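Local coordinates for legionella ubiquitin-specific protease A domain-containing protein (Legionella pneumophila subsp. pneumophila, PDB 5DGG), which probably acts as a clan CA-type ubiquitin-specific protease with metaeffector activity in Legionella, this chain being its central domain, at residues R21-A26 and A44-N49; G66-K71 and C137-K142; E92-L97 and I117-P122. All coordinates share one frame; numbering follows the deposited sequence. Where two conformers were deposited one is given.

Interaction 1 of 3, residues R21-A26 and A44-N49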
loop_
_atom_site.group_PDB
_atom_site.type_symbol
_atom_site.label_atom_id
_atom_site.label_comp_id
_atom_site.label_asym_id
_atom_site.label_seq_id
_atom_site.Cartn_x
_atom_site.Cartn_y
_atom_site.Cartn_z
ATOM N N ARG A 21 -2.718 -4.650 -15.464
ATOM C CA ARG A 21 -1.676 -5.499 -14.855
ATOM C C ARG A 21 -1.345 -5.120 -13.387
ATOM O O ARG A 21 -0.492 -5.722 -12.761
ATOM C CB ARG A 21 -0.438 -5.473 -15.732
ATOM C CG ARG A 21 0.181 -4.115 -15.948
ATOM C CD ARG A 21 0.965 -4.094 -17.286
ATOM N NE ARG A 21 1.985 -5.139 -17.329
ATOM C CZ ARG A 21 3.282 -4.984 -16.996
ATOM N NH1 ARG A 21 3.792 -3.802 -16.648
ATOM N NH2 ARG A 21 4.092 -6.025 -17.060
ATOM N N ILE A 22 -2.015 -4.120 -12.853
ATOM C CA ILE A 22 -1.811 -3.691 -11.475
ATOM C C ILE A 22 -3.033 -4.052 -10.669
ATOM O O ILE A 22 -4.166 -3.556 -10.960
ATOM C CB ILE A 22 -1.583 -2.174 -11.369
ATOM C CG1 ILE A 22 -0.385 -1.738 -12.200
ATOM C CG2 ILE A 22 -1.421 -1.728 -9.907
ATOM C CD1 ILE A 22 -0.334 -0.259 -12.514
ATOM N N VAL A 23 -2.851 -4.891 -9.666
ATOM C CA VAL A 23 -3.931 -5.165 -8.730
ATOM C C VAL A 23 -3.737 -4.421 -7.432
ATOM O O VAL A 23 -2.648 -4.432 -6.875
ATOM C CB VAL A 23 -4.030 -6.653 -8.439
ATOM C CG1 VAL A 23 -4.999 -6.971 -7.294
ATOM C CG2 VAL A 23 -4.412 -7.391 -9.716
ATOM N N VAL A 24 -4.817 -3.835 -6.906
ATOM C CA VAL A 24 -4.802 -3.220 -5.616
ATOM C C VAL A 24 -5.789 -4.010 -4.778
ATOM O O VAL A 24 -6.996 -4.032 -5.053
ATOM C CB VAL A 24 -5.161 -1.708 -5.655
ATOM C CG1 VAL A 24 -5.077 -1.096 -4.234
ATOM C CG2 VAL A 24 -4.272 -0.980 -6.634
ATOM N N MET A 25 -5.275 -4.713 -3.788
ATOM C CA MET A 25 -6.123 -5.525 -2.921
ATOM C C MET A 25 -6.801 -4.677 -1.856
ATOM O O MET A 25 -6.363 -3.578 -1.560
ATOM C CB MET A 25 -5.318 -6.570 -2.193
ATOM C CG MET A 25 -4.276 -7.204 -3.041
ATOM S SD MET A 25 -4.076 -8.928 -2.737
ATOM C CE MET A 25 -5.457 -9.274 -3.827
ATOM N N ALA A 26 -7.858 -5.255 -1.282
ATOM C CA ALA A 26 -8.549 -4.649 -0.159
ATOM C C ALA A 26 -7.661 -4.609 1.059
ATOM O O ALA A 26 -6.680 -5.367 1.204
ATOM C CB ALA A 26 -9.824 -5.398 0.174
ATOM N N ALA A 44 -3.245 -15.598 -4.183
ATOM C CA ALA A 44 -2.539 -16.660 -4.905
ATOM C C ALA A 44 -2.941 -16.615 -6.380
ATOM O O ALA A 44 -2.092 -16.664 -7.289
ATOM C CB ALA A 44 -2.851 -18.013 -4.306
ATOM N N SER A 45 -4.228 -16.437 -6.632
ATOM C CA SER A 45 -4.668 -16.351 -8.002
ATOM C C SER A 45 -3.948 -15.240 -8.792
ATOM O O SER A 45 -3.552 -15.443 -9.928
ATOM C CB SER A 45 -6.158 -16.143 -8.061
ATOM O OG SER A 45 -6.471 -15.902 -9.395
ATOM N N ASP A 46 -3.782 -14.075 -8.179
ATOM C CA ASP A 46 -3.091 -12.937 -8.791
ATOM C C ASP A 46 -1.581 -13.170 -8.885
ATOM O O ASP A 46 -0.971 -12.872 -9.910
ATOM C CB ASP A 46 -3.360 -11.683 -7.970
ATOM C CG ASP A 46 -4.797 -11.213 -8.074
ATOM O OD1 ASP A 46 -5.489 -11.554 -9.060
ATOM O OD2 ASP A 46 -5.204 -10.478 -7.176
ATOM N N VAL A 47 -0.985 -13.734 -7.838
ATOM C CA VAL A 47 0.420 -14.069 -7.861
ATOM C C VAL A 47 0.768 -14.919 -9.061
ATOM O O VAL A 47 1.783 -14.683 -9.682
ATOM C CB VAL A 47 0.874 -14.712 -6.557
ATOM C CG1 VAL A 47 2.197 -15.432 -6.718
ATOM C CG2 VAL A 47 0.989 -13.619 -5.508
ATOM N N PHE A 48 -0.097 -15.871 -9.388
ATOM C CA PHE A 48 0.193 -16.834 -10.415
ATOM C C PHE A 48 -0.521 -16.534 -11.717
ATOM O O PHE A 48 -0.520 -17.366 -12.639
ATOM C CB PHE A 48 -0.070 -18.277 -9.902
ATOM C CG PHE A 48 0.882 -18.698 -8.836
ATOM C CD1 PHE A 48 2.209 -18.924 -9.133
ATOM C CD2 PHE A 48 0.464 -18.823 -7.497
ATOM C CE1 PHE A 48 3.074 -19.276 -8.145
ATOM C CE2 PHE A 48 1.348 -19.172 -6.502
ATOM C CZ PHE A 48 2.655 -19.427 -6.835
ATOM N N ASN A 49 -1.071 -15.331 -11.857
ATOM C CA ASN A 49 -1.759 -14.967 -13.066
ATOM C C ASN A 49 -0.819 -14.150 -13.948
ATOM O O ASN A 49 -0.326 -13.084 -13.523
ATOM C CB ASN A 49 -3.024 -14.180 -12.783
ATOM C CG ASN A 49 -3.733 -13.756 -14.059
ATOM O OD1 ASN A 49 -3.137 -13.795 -15.151
ATOM N ND2 ASN A 49 -4.974 -13.351 -13.945
#
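D46 reaches from the end of helix 33-47 to V23 and M25 on strand 22-29, a contact within a beta-alpha-beta crossover: the helix links strand 22-29 to its parallel neighbour, strand 54-60. The aspartate can be followed outward. Its CB points at the strand, but CG, anti to the carbonyl carbon (chi1 -70°), turns off across it, which sets the carboxylate before V23 and M25. D46 CG comes to 4.2 Å from V23 CG2. Beyond it OD2 does most of the touching: V23 CG1 lies 3.5 Å from D46 OD2 and V23 CG2 4.1 Å from the same oxygen, so the isopropyl group meets it with both methyls. The two side chains cross nearly at a right angle. M25, two residues on and directed to the same side of the strand, runs past D46 in the opposite sense. These are van der Waals contacts of methyl groups with a carboxylate oxygen, and the buried surface is small. I55 of strand 54-60 also touches D46, while T42 and L43 of the helix lie against M25, which is buried. The helix stops directly behind the aspartate: N49 N bonds to D46 O at 3.1 Å, F48 is the first residue to leave helical geometry, and the amine of K71 bonds to the carbonyl oxygens of D46 and V47 at this C-terminal end. M25 bends at chi2 and again at chi3 (83°), which brings its CE methyl to 3.6 Å from D46 OD2.

Interaction 2 of 3, residues G66-K71 and C137-K142; sequences GVYLSK and CAYSHK
Y68 on strand 65-70 meets Y139 and S140 on helix 132-146 in the buried middle of the domain. The polar part is a single hydrogen bond, in which Y68 OH donates to S140 OG at 2.7 Å. The serine oxygen lies at the edge of the phenol ring, near its plane. S140 OG is turned back beside its own backbone N (chi1 -65°) and also bonds to T136 O, one turn earlier in the helix; two bonds thus hold this buried hydroxyl and fix its rotation, and the phenol of Y68 is tied to the helix through the serine. The aromatic part is an offset edge-to-face pair. Y139 turns its edge toward the face of Y68, with centroids 5.7 Å apart and planes at 62°. Y139 CD2 and CE2 lead the approach, CD2 lying 3.8 Å from Y68 CE2. Y139 CD2 also comes 3.6 Å from Y68 OH, which sits at the edge of the Y139 ring, so the phenol oxygen is wedged between serine and ring. The far end of Y139 belongs to the sheet: its OH bonds to E84 and its ring stacks with F86, both on strand 81-86. Apolar neighbours complete the setting, M56 and F86 beside Y68, M15 and P16 against S140, and L162 of helix 156-165 behind Y139. A helix laid against a central sheet strand through such a buried aromatic layer is consistent with the papain-like fold of clan CA peptidases, in which a central helix packs on the sheet.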
loop_
_atom_site.group_PDB
_atom_site.type_symbol
_atom_site.label_atom_id
_atom_site.label_comp_id
_atom_site.label_asym_id
_atom_site.label_seq_id
_atom_site.Cartn_x
_atom_site.Cartn_y
_atom_site.Cartn_z
ATOM N N GLY A 66 2.186 0.061 3.542
ATOM C CA GLY A 66 1.941 -0.411 2.195
ATOM C C GLY A 66 2.863 -1.536 1.797
ATOM O O GLY A 66 4.022 -1.573 2.182
ATOM N N VAL A 67 2.305 -2.511 1.098
ATOM C CA VAL A 67 3.035 -3.610 0.560
ATOM C C VAL A 67 2.905 -3.604 -0.952
ATOM O O VAL A 67 1.765 -3.601 -1.482
ATOM C CB VAL A 67 2.441 -4.923 1.107
ATOM C CG1 VAL A 67 3.065 -6.140 0.435
ATOM C CG2 VAL A 67 2.582 -4.962 2.594
ATOM N N TYR A 68 4.026 -3.631 -1.650
ATOM C CA TYR A 68 4.065 -3.563 -3.124
ATOM C C TYR A 68 4.881 -4.705 -3.680
ATOM O O TYR A 68 6.113 -4.749 -3.503
ATOM C CB TYR A 68 4.582 -2.194 -3.626
ATOM C CG TYR A 68 3.914 -1.104 -2.886
ATOM C CD1 TYR A 68 2.714 -0.620 -3.327
ATOM C CD2 TYR A 68 4.472 -0.555 -1.734
ATOM C CE1 TYR A 68 2.040 0.339 -2.629
ATOM C CE2 TYR A 68 3.807 0.399 -1.024
ATOM C CZ TYR A 68 2.581 0.830 -1.462
ATOM O OH TYR A 68 1.898 1.839 -0.814
ATOM N N LEU A 69 4.191 -5.630 -4.341
ATOM C CA LEU A 69 4.824 -6.796 -4.949
ATOM C C LEU A 69 4.938 -6.596 -6.449
ATOM O O LEU A 69 3.942 -6.251 -7.118
ATOM C CB LEU A 69 4.004 -8.074 -4.656
ATOM C CG LEU A 69 4.534 -9.414 -5.193
ATOM C CD1 LEU A 69 5.813 -9.885 -4.513
ATOM C CD2 LEU A 69 3.492 -10.517 -5.030
ATOM N N SER A 70 6.136 -6.797 -6.958
ATOM C CA SER A 70 6.462 -6.704 -8.365
ATOM C C SER A 70 6.956 -8.056 -8.796
ATOM O O SER A 70 7.854 -8.649 -8.170
ATOM C CB SER A 70 7.589 -5.679 -8.633
ATOM O OG SER A 70 7.211 -4.419 -8.224
ATOM N N LYS A 71 6.390 -8.574 -9.875
ATOM C CA LYS A 71 6.831 -9.865 -10.445
ATOM C C LYS A 71 8.115 -9.745 -11.225
ATOM O O LYS A 71 8.535 -8.618 -11.601
ATOM C CB LYS A 71 5.735 -10.409 -11.336
ATOM C CG LYS A 71 4.574 -10.888 -10.544
ATOM C CD LYS A 71 3.647 -11.688 -11.419
ATOM C CE LYS A 71 2.346 -11.900 -10.719
ATOM N NZ LYS A 71 1.498 -12.750 -11.598
ATOM N N CYS A 137 -1.892 5.942 1.434
ATOM C CA CYS A 137 -2.765 6.152 0.290
ATOM C C CYS A 137 -2.064 6.919 -0.795
ATOM O O CYS A 137 -2.054 6.522 -1.998
ATOM C CB CYS A 137 -4.040 6.893 0.684
ATOM S SG CYS A 137 -5.278 5.839 1.431
ATOM N N ALA A 138 -1.383 7.992 -0.388
ATOM C CA ALA A 138 -0.694 8.824 -1.354
ATOM C C ALA A 138 0.497 8.091 -1.958
ATOM O O ALA A 138 0.764 8.183 -3.161
ATOM C CB ALA A 138 -0.245 10.123 -0.727
ATOM N N TYR A 139 1.239 7.377 -1.129
ATOM C CA TYR A 139 2.366 6.580 -1.646
ATOM C C TYR A 139 1.909 5.493 -2.654
ATOM O O TYR A 139 2.616 5.224 -3.664
ATOM C CB TYR A 139 3.229 6.040 -0.497
ATOM C CG TYR A 139 4.574 5.447 -0.919
ATOM C CD1 TYR A 139 5.663 6.243 -1.104
ATOM C CD2 TYR A 139 4.723 4.062 -1.130
ATOM C CE1 TYR A 139 6.876 5.745 -1.532
ATOM C CE2 TYR A 139 5.943 3.524 -1.518
ATOM C CZ TYR A 139 7.025 4.381 -1.725
ATOM O OH TYR A 139 8.252 3.926 -2.098
ATOM N N SER A 140 0.737 4.900 -2.373
ATOM C CA SER A 140 0.158 3.926 -3.240
ATOM C C SER A 140 -0.197 4.528 -4.630
ATOM O O SER A 140 -0.057 3.892 -5.688
ATOM C CB SER A 140 -1.068 3.290 -2.569
ATOM O OG SER A 140 -0.688 2.556 -1.403
ATOM N N HIS A 141 -0.729 5.734 -4.630
ATOM C CA HIS A 141 -0.919 6.477 -5.868
ATOM C C HIS A 141 0.429 6.722 -6.583
ATOM O O HIS A 141 0.542 6.533 -7.780
ATOM C CB HIS A 141 -1.654 7.777 -5.573
ATOM C CG HIS A 141 -3.121 7.595 -5.352
ATOM N ND1 HIS A 141 -4.019 7.510 -6.392
ATOM C CD2 HIS A 141 -3.838 7.405 -4.228
ATOM C CE1 HIS A 141 -5.231 7.311 -5.914
ATOM N NE2 HIS A 141 -5.150 7.246 -4.604
ATOM N N LYS A 142 1.456 7.127 -5.848
ATOM C CA LYS A 142 2.758 7.304 -6.430
ATOM C C LYS A 142 3.240 6.014 -7.094
ATOM O O LYS A 142 3.778 6.050 -8.226
ATOM C CB LYS A 142 3.750 7.724 -5.367
ATOM C CG LYS A 142 5.178 7.819 -5.896
ATOM C CD LYS A 142 6.187 8.115 -4.803
ATOM C CE LYS A 142 7.460 8.648 -5.468
ATOM N NZ LYS A 142 8.540 8.862 -4.482
#

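Interaction 3 of 3, residues E92-L97 and I117-P122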
loop_
_atom_site.group_PDB
_atom_site.type_symbol
_atom_site.label_atom_id
_atom_site.label_comp_id
_atom_site.label_asym_id
_atom_site.label_seq_id
_atom_site.Cartn_x
_atom_site.Cartn_y
_atom_site.Cartn_z
ATOM N N GLU A 92 12.837 1.737 8.806
ATOM C CA GLU A 92 13.162 0.809 9.902
ATOM C C GLU A 92 11.926 0.145 10.493
ATOM O O GLU A 92 11.966 -1.044 10.822
ATOM C CB GLU A 92 14.033 1.474 11.009
ATOM C CG GLU A 92 13.307 2.486 11.890
ATOM C CD GLU A 92 14.226 3.217 12.867
ATOM O OE1 GLU A 92 15.465 3.145 12.695
ATOM O OE2 GLU A 92 13.716 3.879 13.797
ATOM N N GLY A 93 10.821 0.867 10.588
ATOM C CA GLY A 93 9.602 0.317 11.156
ATOM C C GLY A 93 8.902 -0.699 10.263
ATOM O O GLY A 93 8.059 -1.448 10.731
ATOM N N ALA A 94 9.236 -0.744 8.965
ATOM C CA ALA A 94 8.607 -1.725 8.085
ATOM C C ALA A 94 8.968 -3.180 8.434
ATOM O O ALA A 94 8.310 -4.131 7.986
ATOM C CB ALA A 94 8.962 -1.414 6.631
ATOM N N ALA A 95 10.011 -3.367 9.250
ATOM C CA ALA A 95 10.462 -4.692 9.716
ATOM C C ALA A 95 9.328 -5.480 10.337
ATOM O O ALA A 95 9.288 -6.715 10.268
ATOM C CB ALA A 95 11.614 -4.534 10.716
ATOM N N VAL A 96 8.362 -4.756 10.867
ATOM C CA VAL A 96 7.227 -5.378 11.503
ATOM C C VAL A 96 6.391 -6.207 10.502
ATOM O O VAL A 96 5.625 -7.077 10.894
ATOM C CB VAL A 96 6.404 -4.293 12.248
ATOM C CG1 VAL A 96 5.447 -3.566 11.317
ATOM C CG2 VAL A 96 5.671 -4.884 13.422
ATOM N N LEU A 97 6.542 -5.962 9.199
ATOM C CA LEU A 97 5.814 -6.715 8.185
ATOM C C LEU A 97 6.568 -7.856 7.547
ATOM O O LEU A 97 5.950 -8.592 6.778
ATOM C CB LEU A 97 5.300 -5.809 7.042
ATOM C CG LEU A 97 4.234 -4.779 7.440
ATOM C CD1 LEU A 97 3.805 -3.992 6.227
ATOM C CD2 LEU A 97 3.033 -5.409 8.078
ATOM N N ILE A 117 13.045 -8.693 -0.270
ATOM C CA ILE A 117 12.444 -7.685 0.575
ATOM C C ILE A 117 13.242 -6.393 0.563
ATOM O O ILE A 117 14.494 -6.422 0.622
ATOM C CB ILE A 117 12.370 -8.172 2.040
ATOM C CG1 ILE A 117 11.407 -9.333 2.107
ATOM C CG2 ILE A 117 11.923 -7.068 2.984
ATOM C CD1 ILE A 117 11.189 -9.816 3.525
ATOM N N ARG A 118 12.543 -5.268 0.542
ATOM C CA ARG A 118 13.200 -3.997 0.877
ATOM C C ARG A 118 12.278 -3.098 1.647
ATOM O O ARG A 118 11.056 -3.109 1.403
ATOM C CB ARG A 118 13.709 -3.335 -0.369
ATOM C CG ARG A 118 12.719 -2.542 -1.130
ATOM C CD ARG A 118 13.334 -2.120 -2.454
ATOM N NE ARG A 118 13.489 -0.703 -2.485
ATOM C CZ ARG A 118 12.687 0.122 -3.137
ATOM N NH1 ARG A 118 12.969 1.397 -3.094
ATOM N NH2 ARG A 118 11.661 -0.318 -3.861
ATOM N N HIS A 119 12.827 -2.402 2.646
ATOM C CA HIS A 119 12.031 -1.508 3.489
ATOM C C HIS A 119 12.117 -0.104 2.938
ATOM O O HIS A 119 13.203 0.309 2.557
ATOM C CB HIS A 119 12.575 -1.498 4.904
ATOM C CG HIS A 119 12.415 -2.795 5.609
ATOM N ND1 HIS A 119 13.168 -3.144 6.704
ATOM C CD2 HIS A 119 11.623 -3.865 5.341
ATOM C CE1 HIS A 119 12.814 -4.347 7.124
ATOM N NE2 HIS A 119 11.891 -4.821 6.298
ATOM N N THR A 120 11.011 0.634 2.900
ATOM C CA THR A 120 11.045 2.027 2.447
ATOM C C THR A 120 10.238 2.925 3.370
ATOM O O THR A 120 9.416 2.475 4.158
ATOM C CB THR A 120 10.475 2.199 1.021
ATOM O OG1 THR A 120 9.150 1.712 1.030
ATOM C CG2 THR A 120 11.295 1.435 -0.016
ATOM N N GLY A 121 10.500 4.212 3.263
ATOM C CA GLY A 121 9.663 5.255 3.889
ATOM C C GLY A 121 9.588 6.471 2.946
ATOM O O GLY A 121 10.175 6.472 1.897
ATOM N N PRO A 122 8.851 7.508 3.322
ATOM C CA PRO A 122 8.701 8.654 2.467
ATOM C C PRO A 122 9.840 9.660 2.552
ATOM O O PRO A 122 10.614 9.648 3.488
ATOM C CB PRO A 122 7.397 9.314 2.982
ATOM C CG PRO A 122 7.385 8.961 4.424
ATOM C CD PRO A 122 8.063 7.624 4.560
#
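A94 O accepts the amide of L97 at 2.8 Å, the shortest backbone bond of the turn E92-L97, and A94 and A95 of this turn pack against H119 of strand 115-120. The preceding bonds of the turn, from A95 N to E92 O and from V96 N to G93 O, follow the same three-residue spacing but are weak. The imidazole lies beneath the A94-A95 peptide, which spreads over one of its faces: A95 N stands above the ring plane, displaced toward the rim and 3.7 Å from H119 CE1, with A94 C a little higher. A95 CA makes the closest approach, 3.5 Å from H119 CE1, and the A95 methyl is 3.8 Å from the same carbon. At the other end of the ring the A94 methyl settles 3.8 Å from H119 CD2 and 4.0 Å from H119 CB. The two alanines thus share the histidine, A94 near its root and A95 near its tip, with only van der Waals contacts between the segments. H119 CB points toward the turn, and CG is anti to the carbonyl carbon (chi1 -67°), bringing the ring under the peptide. Its rotation is further fixed by a hydrogen bond from H119 NE2 to D98 OD1, so the ring meets the turn with its face and the start of helix 98-108 with NE2. P91 also touches the imidazole. T120, the next residue, points its CB away from the turn and bonds through OG1 to E84. Strand 115-120 forms one border of the sheet within this chain, parallel to strand 81-86; the turn follows 81-86 and leads into helix 98-108, A94 resting on L85 and D87 while I117 leans on D98 and L102 of that helix.

From the N terminus, interaction 1 closes first, returning helix 33-47 to strand 22-29 at one border of the sheet before the chain enters strand 54-60. Interaction 2 opens on the central strand 65-70 and closes only 66 residues later, on helix 132-146. Within that long excursion interaction 3 opens and closes, joining the turn before helix 98-108 to strand 115-120 at the opposite border; this strand leads on to helix 132-146. Interactions 2 and 3 touch, V67 CG2 lying 4.0 Å from L97 CD1. Interaction 1 reaches interaction 2 through K71, whose amine bonds at the end of helix 33-47, whereas interactions 1 and 3 remain about 12 Å apart at their nearest atoms.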